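Local coordinates for protein ectonucleoside triphosphate diphosphohydrolase 4 (Homo sapiens, PDB 6WG5) that belongs to the GDA1/CD39 nucleoside phosphatase family, whose members share a two-lobed fold with actin and its relatives, at residues A[73-76]-A[82-85]; A[133-136]-A[142-145]; A[399-404]-A[451-456]. All coordinates share one frame; numbering follows the deposited sequence.

Interaction 1. Residues A[73-76]-A[82-85]; sequences IRQM and KPVV
Met76 and Val84 meet on the buried side of this contact, where backbone and side chains work together. The N-H of Val84 donates to Met76 O over 3.0 Å, somewhat bent at the hydrogen (154°). Pro83 CA lies 3.4 Å from Met76 O as a CH...O contact, so one carbonyl takes two neighbours of the facing chain. Val84 CG2, the methyl beside its own backbone N, lies 3.6 Å from Met76 CB. With CG anti to the backbone N (chi1 -171°), Met76 runs extended past this methyl, its SD 3.9 Å from Val84 CG2. A slim branched residue and a flexible thioether suit this interior, which Val57 and His116 also line. The other side is looser. Gln75, partly exposed, sets its amide oxygen against carbon atoms of the facing segment: OE1 is 3.4 Å from Pro83 CB and equally far from Val85 CG2. Val84 is the centre of an inverse gamma turn that leads into strand 85-88. Strands 74-75 and 85-88 both pair antiparallel with 53-61, an arrangement consistent with the antiparallel part of the sheet in an actin-like lobe.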
loop_
_atom_site.group_PDB
_atom_site.type_symbol
_atom_site.label_atom_id
_atom_site.label_comp_id
_atom_site.label_asym_id
_atom_site.label_seq_id
_atom_site.Cartn_x
_atom_site.Cartn_y
_atom_site.Cartn_z
ATOM N N ILE A 73 11.472 -0.379 -16.628
ATOM C CA ILE A 73 10.040 -0.538 -16.859
ATOM C C ILE A 73 9.329 0.785 -16.614
ATOM O O ILE A 73 9.606 1.493 -15.637
ATOM C CB ILE A 73 9.473 -1.658 -15.966
ATOM C CG1 ILE A 73 10.119 -2.994 -16.344
ATOM C CG2 ILE A 73 7.951 -1.733 -16.092
ATOM C CD1 ILE A 73 9.577 -4.193 -15.590
ATOM N N ARG A 74 8.398 1.114 -17.509
ATOM C CA ARG A 74 7.592 2.322 -17.415
ATOM C C ARG A 74 6.191 2.015 -17.918
ATOM O O ARG A 74 5.978 1.075 -18.687
ATOM C CB ARG A 74 8.183 3.474 -18.238
ATOM C CG ARG A 74 9.661 3.726 -18.015
ATOM C CD ARG A 74 10.233 4.600 -19.118
ATOM N NE ARG A 74 11.626 4.959 -18.864
ATOM C CZ ARG A 74 12.011 5.964 -18.082
ATOM N NH1 ARG A 74 11.110 6.719 -17.467
ATOM N NH2 ARG A 74 13.303 6.211 -17.913
ATOM N N GLN A 75 5.229 2.820 -17.478
ATOM C CA GLN A 75 3.890 2.734 -18.039
ATOM C C GLN A 75 3.915 3.130 -19.508
ATOM O O GLN A 75 4.541 4.121 -19.892
ATOM C CB GLN A 75 2.922 3.642 -17.278
ATOM C CG GLN A 75 2.456 3.094 -15.946
ATOM C CD GLN A 75 1.225 3.814 -15.434
ATOM O OE1 GLN A 75 0.099 3.466 -15.789
ATOM N NE2 GLN A 75 1.434 4.827 -14.601
ATOM N N MET A 76 3.232 2.345 -20.337
ATOM C CA MET A 76 3.115 2.694 -21.744
ATOM C C MET A 76 2.363 4.011 -21.893
ATOM O O MET A 76 1.481 4.345 -21.096
ATOM C CB MET A 76 2.399 1.586 -22.514
ATOM C CG MET A 76 2.430 1.777 -24.020
ATOM S SD MET A 76 1.522 0.505 -24.915
ATOM C CE MET A 76 1.872 0.987 -26.605
ATOM N N LYS A 82 -0.752 9.681 -22.482
ATOM C CA LYS A 82 -1.433 9.270 -21.266
ATOM C C LYS A 82 -1.065 7.833 -20.917
ATOM O O LYS A 82 -0.769 7.032 -21.810
ATOM C CB LYS A 82 -2.956 9.371 -21.421
ATOM C CG LYS A 82 -3.463 10.762 -21.748
ATOM C CD LYS A 82 -3.227 11.731 -20.600
ATOM C CE LYS A 82 -3.783 13.108 -20.922
ATOM N NZ LYS A 82 -3.587 14.064 -19.801
ATOM N N PRO A 83 -1.084 7.470 -19.635
ATOM C CA PRO A 83 -0.787 6.081 -19.267
ATOM C C PRO A 83 -1.848 5.133 -19.809
ATOM O O PRO A 83 -3.050 5.383 -19.689
ATOM C CB PRO A 83 -0.776 6.113 -17.735
ATOM C CG PRO A 83 -1.633 7.272 -17.374
ATOM C CD PRO A 83 -1.427 8.289 -18.459
ATOM N N VAL A 84 -1.390 4.040 -20.415
ATOM C CA VAL A 84 -2.278 3.045 -21.007
ATOM C C VAL A 84 -2.961 2.256 -19.897
ATOM O O VAL A 84 -2.464 1.209 -19.471
ATOM C CB VAL A 84 -1.502 2.114 -21.957
ATOM C CG1 VAL A 84 -2.413 1.029 -22.524
ATOM C CG2 VAL A 84 -0.863 2.922 -23.078
ATOM N N VAL A 85 -4.105 2.749 -19.430
ATOM C CA VAL A 85 -4.848 2.118 -18.345
ATOM C C VAL A 85 -6.329 2.128 -18.693
ATOM O O VAL A 85 -6.830 3.077 -19.305
ATOM C CB VAL A 85 -4.601 2.834 -16.998
ATOM C CG1 VAL A 85 -5.350 2.136 -15.869
ATOM C CG2 VAL A 85 -3.112 2.898 -16.694
#

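Interaction 2. Residues A[133-136]-A[142-145]; sequences AGMR and QQKA
Met135 and Gln143 reach for each other across the bend that joins a single helical turn, 133-136, to the longer helix 140-157. The turn opens with Ala133, whose small side chain touches Ser50 and whose carbonyl oxygen receives a weak bond from Arg136 N, 3.3 Å away. Met135 then supplies the apolar half of the contact. Its chain bends at chi2 (-87°) and chi3 (-69°), which curls the terminal methyl round: CE lies 3.8 Å from Gln143 CA and the same distance from Gln143 O. An unbranched, pliable residue suits this place, since it can bend back onto the second helix while also touching Ile92 and Val169. These helices form the connection of a beta-alpha-beta crossover, for strand 127-131 runs into them and strand 167-169 returns parallel beside it. Gln143 comes back with an extended chain, turning the face of its amide to Met135 O, 3.0 Å from Gln143 CD. Gln143 NE2 is 2.8 Å from Met135 O, but at a poor angle, since N-H bonds lie in the amide plane; glutamine's reach lets it donate instead to Leu138 O. The side chain of Arg136 leaves its backbone away from helix 140-157. Ala133 N sits over one guanidinium face, 3.9 Å from its plane, while arginine's several N-H groups serve two partners, NE bonding Ile170 O and NH2 forming a salt bridge with Glu175.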
loop_
_atom_site.group_PDB
_atom_site.type_symbol
_atom_site.label_atom_id
_atom_site.label_comp_id
_atom_site.label_asym_id
_atom_site.label_seq_id
_atom_site.Cartn_x
_atom_site.Cartn_y
_atom_site.Cartn_z
ATOM N N ALA A 133 -8.538 -8.810 -2.770
ATOM C CA ALA A 133 -9.430 -9.148 -1.665
ATOM C C ALA A 133 -10.743 -9.753 -2.147
ATOM O O ALA A 133 -11.337 -10.577 -1.442
ATOM C CB ALA A 133 -9.706 -7.905 -0.820
ATOM N N GLY A 134 -11.216 -9.359 -3.330
ATOM C CA GLY A 134 -12.487 -9.875 -3.811
ATOM C C GLY A 134 -12.499 -11.386 -3.929
ATOM O O GLY A 134 -13.490 -12.038 -3.591
ATOM N N MET A 135 -11.399 -11.964 -4.411
ATOM C CA MET A 135 -11.305 -13.405 -4.606
ATOM C C MET A 135 -10.772 -14.140 -3.385
ATOM O O MET A 135 -10.944 -15.361 -3.291
ATOM C CB MET A 135 -10.403 -13.710 -5.804
ATOM C CG MET A 135 -11.002 -13.322 -7.145
ATOM S SD MET A 135 -12.036 -14.620 -7.847
ATOM C CE MET A 135 -10.800 -15.856 -8.256
ATOM N N ARG A 136 -10.133 -13.430 -2.453
ATOM C CA ARG A 136 -9.541 -14.086 -1.292
ATOM C C ARG A 136 -10.610 -14.681 -0.384
ATOM O O ARG A 136 -10.403 -15.748 0.208
ATOM C CB ARG A 136 -8.680 -13.090 -0.517
ATOM C CG ARG A 136 -7.209 -13.454 -0.442
ATOM C CD ARG A 136 -6.420 -12.322 0.192
ATOM N NE ARG A 136 -5.737 -11.502 -0.806
ATOM C CZ ARG A 136 -5.491 -10.202 -0.676
ATOM N NH1 ARG A 136 -5.889 -9.542 0.406
ATOM N NH2 ARG A 136 -4.855 -9.551 -1.641
ATOM N N GLN A 142 -14.304 -22.134 -5.610
ATOM C CA GLN A 142 -14.782 -21.186 -6.609
ATOM C C GLN A 142 -13.658 -20.307 -7.145
ATOM O O GLN A 142 -13.728 -19.857 -8.294
ATOM C CB GLN A 142 -15.895 -20.328 -6.009
ATOM C CG GLN A 142 -17.049 -21.149 -5.456
ATOM C CD GLN A 142 -18.021 -20.326 -4.640
ATOM O OE1 GLN A 142 -17.967 -19.098 -4.642
ATOM N NE2 GLN A 142 -18.915 -21.002 -3.927
ATOM N N GLN A 143 -12.625 -20.051 -6.338
ATOM C CA GLN A 143 -11.441 -19.369 -6.851
ATOM C C GLN A 143 -10.848 -20.133 -8.025
ATOM O O GLN A 143 -10.596 -19.563 -9.093
ATOM C CB GLN A 143 -10.400 -19.210 -5.742
ATOM C CG GLN A 143 -10.741 -18.173 -4.688
ATOM C CD GLN A 143 -9.676 -18.075 -3.611
ATOM O OE1 GLN A 143 -8.480 -18.144 -3.896
ATOM N NE2 GLN A 143 -10.108 -17.920 -2.365
ATOM N N LYS A 144 -10.623 -21.437 -7.846
ATOM C CA LYS A 144 -10.022 -22.243 -8.901
ATOM C C LYS A 144 -10.897 -22.279 -10.147
ATOM O O LYS A 144 -10.379 -22.332 -11.269
ATOM C CB LYS A 144 -9.766 -23.660 -8.388
ATOM C CG LYS A 144 -8.931 -24.521 -9.321
ATOM C CD LYS A 144 -8.794 -25.940 -8.789
ATOM C CE LYS A 144 -7.983 -26.812 -9.734
ATOM N NZ LYS A 144 -8.687 -28.083 -10.058
ATOM N N ALA A 145 -12.221 -22.252 -9.974
ATOM C CA ALA A 145 -13.116 -22.266 -11.126
ATOM C C ALA A 145 -12.889 -21.052 -12.016
ATOM O O ALA A 145 -12.871 -21.168 -13.247
ATOM C CB ALA A 145 -14.570 -22.318 -10.656
#

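Interaction 3. Residues A[399-404]-A[451-456]; sequences GDYNAA and EVFHRG
Tyr401 and His454 share the polar link across this buried contact, a hydrogen bond of 2.9 Å between Tyr401 OH and His454 NE2, in which either could be the donor. The two side chains approach from opposite directions and meet rim to rim, their planes turned by 38°, with the hydroxyl in the plane of the imidazole. The second imidazole nitrogen, ND1, bonds Phe459 O, so both ring nitrogens are engaged and the rotation of the ring is fixed. Histidine suits this place because its two ring nitrogens can each take a partner.

Tyr401, Phe453 and His454 form an aromatic cluster. Phe453 turns an edge toward the face of Tyr401 in an offset edge-to-face pair, centroids 5.6 Å apart and planes at 76°. Phe453 CD2 also lies over the centre of one His454 face. Ala403 adds a small methyl, its CB 4.1 Å from His454 NE2.

Within 451-456, Arg455 grips Glu451 side-on, NE to OE1 at 2.8 Å and NH2 to OE2 at 2.9 Å, and Arg349 makes a further salt bridge to OE2. Glu451 O accepts from Arg455 N and Gly456 N, marking a wider pi-type turn.

Asn402 caps helix 403-414, while Tyr401 pairs through its backbone with Leu466 of strand 466-468. Phe453 reaches Leu466 and, on strand 221-225, Leu223, which sets the end of helix 436-456 against the sheet.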
loop_
_atom_site.group_PDB
_atom_site.type_symbol
_atom_site.label_atom_id
_atom_site.label_comp_id
_atom_site.label_asym_id
_atom_site.label_seq_id
_atom_site.Cartn_x
_atom_site.Cartn_y
_atom_site.Cartn_z
ATOM N N GLY A 399 3.161 16.247 3.706
ATOM C CA GLY A 399 4.577 16.175 3.408
ATOM C C GLY A 399 5.395 15.724 4.601
ATOM O O GLY A 399 4.985 14.816 5.329
ATOM N N ASP A 400 6.546 16.354 4.818
ATOM C CA ASP A 400 7.409 15.972 5.926
ATOM C C ASP A 400 6.668 16.127 7.248
ATOM O O ASP A 400 6.191 17.215 7.584
ATOM C CB ASP A 400 8.683 16.815 5.920
ATOM C CG ASP A 400 9.574 16.516 4.729
ATOM O OD1 ASP A 400 9.348 15.488 4.055
ATOM O OD2 ASP A 400 10.511 17.306 4.472
ATOM N N TYR A 401 6.578 15.031 7.991
ATOM C CA TYR A 401 5.847 15.007 9.248
ATOM C C TYR A 401 6.696 15.570 10.379
ATOM O O TYR A 401 7.903 15.328 10.451
ATOM C CB TYR A 401 5.427 13.573 9.571
ATOM C CG TYR A 401 4.806 13.388 10.933
ATOM C CD1 TYR A 401 3.471 13.693 11.154
ATOM C CD2 TYR A 401 5.549 12.891 11.995
ATOM C CE1 TYR A 401 2.895 13.518 12.393
ATOM C CE2 TYR A 401 4.980 12.713 13.242
ATOM C CZ TYR A 401 3.653 13.028 13.433
ATOM O OH TYR A 401 3.076 12.852 14.667
ATOM N N ASN A 402 6.054 16.334 11.261
ATOM C CA ASN A 402 6.694 16.861 12.464
ATOM C C ASN A 402 5.677 16.788 13.593
ATOM O O ASN A 402 4.655 17.481 13.555
ATOM C CB ASN A 402 7.182 18.294 12.254
ATOM C CG ASN A 402 7.821 18.876 13.498
ATOM O OD1 ASN A 402 7.130 19.356 14.396
ATOM N ND2 ASN A 402 9.146 18.838 13.558
ATOM N N ALA A 403 5.955 15.953 14.595
ATOM C CA ALA A 403 4.977 15.695 15.648
ATOM C C ALA A 403 4.539 16.987 16.328
ATOM O O ALA A 403 3.340 17.243 16.485
ATOM C CB ALA A 403 5.555 14.719 16.671
ATOM N N ALA A 404 5.500 17.816 16.739
ATOM C CA ALA A 404 5.160 19.045 17.450
ATOM C C ALA A 404 4.220 19.914 16.625
ATOM O O ALA A 404 3.181 20.369 17.120
ATOM C CB ALA A 404 6.431 19.818 17.805
ATOM N N GLU A 451 -1.520 7.984 17.340
ATOM C CA GLU A 451 -1.270 6.910 18.295
ATOM C C GLU A 451 -0.814 5.632 17.603
ATOM O O GLU A 451 0.122 4.975 18.070
ATOM C CB GLU A 451 -2.528 6.646 19.123
ATOM C CG GLU A 451 -2.816 7.720 20.155
ATOM C CD GLU A 451 -1.752 7.786 21.232
ATOM O OE1 GLU A 451 -1.069 6.766 21.453
ATOM O OE2 GLU A 451 -1.589 8.855 21.854
ATOM N N VAL A 452 -1.472 5.250 16.507
ATOM C CA VAL A 452 -1.020 4.099 15.729
ATOM C C VAL A 452 0.451 4.251 15.374
ATOM O O VAL A 452 1.233 3.296 15.455
ATOM C CB VAL A 452 -1.892 3.939 14.468
ATOM C CG1 VAL A 452 -1.325 2.869 13.536
ATOM C CG2 VAL A 452 -3.317 3.597 14.856
ATOM N N PHE A 453 0.852 5.461 14.988
ATOM C CA PHE A 453 2.219 5.697 14.540
ATOM C C PHE A 453 3.203 5.631 15.703
ATOM O O PHE A 453 4.173 4.866 15.666
ATOM C CB PHE A 453 2.291 7.055 13.837
ATOM C CG PHE A 453 3.630 7.368 13.228
ATOM C CD1 PHE A 453 4.145 6.587 12.206
ATOM C CD2 PHE A 453 4.358 8.464 13.657
ATOM C CE1 PHE A 453 5.372 6.881 11.639
ATOM C CE2 PHE A 453 5.585 8.766 13.094
ATOM C CZ PHE A 453 6.091 7.974 12.082
ATOM N N HIS A 454 2.963 6.416 16.754
ATOM C CA HIS A 454 3.961 6.611 17.799
ATOM C C HIS A 454 3.896 5.583 18.919
ATOM O O HIS A 454 4.889 5.418 19.635
ATOM C CB HIS A 454 3.826 8.010 18.401
ATOM C CG HIS A 454 4.298 9.101 17.493
ATOM N ND1 HIS A 454 5.615 9.228 17.108
ATOM C CD2 HIS A 454 3.631 10.113 16.892
ATOM C CE1 HIS A 454 5.738 10.270 16.306
ATOM N NE2 HIS A 454 4.549 10.825 16.162
ATOM N N ARG A 455 2.768 4.898 19.104
ATOM C CA ARG A 455 2.675 3.898 20.162
ATOM C C ARG A 455 2.208 2.556 19.618
ATOM O O ARG A 455 2.511 1.509 20.198
ATOM C CB ARG A 455 1.747 4.380 21.279
ATOM C CG ARG A 455 2.496 5.120 22.380
ATOM C CD ARG A 455 1.690 5.250 23.663
ATOM N NE ARG A 455 0.634 6.251 23.561
ATOM C CZ ARG A 455 0.044 6.825 24.606
ATOM N NH1 ARG A 455 0.412 6.507 25.840
ATOM N NH2 ARG A 455 -0.911 7.726 24.419
ATOM N N GLY A 456 1.476 2.568 18.510
ATOM C CA GLY A 456 1.169 1.331 17.827
ATOM C C GLY A 456 2.429 0.722 17.251
ATOM O O GLY A 456 2.796 -0.408 17.590
#

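Overall arrangement
The three contacts follow one another along the chain without interleaving. Interactions 1 and 2 belong to the same mixed sheet: the first involves strand 74-75 and the start of 85-88, and the second lies in the connection between 127-131 and 167-169. Their centres are 28 Å apart. Interaction 3 lies by the other sheet, next to strands 221-225 and 466-468, and on the opposite side of the chain's centre from both; its centre is 34 Å from interaction 1 and 37 Å from interaction 2. None touches another, the nearest atoms of any two being at least about 17 Å apart. Two separate sheets are consistent with the two lobes of an actin-like fold.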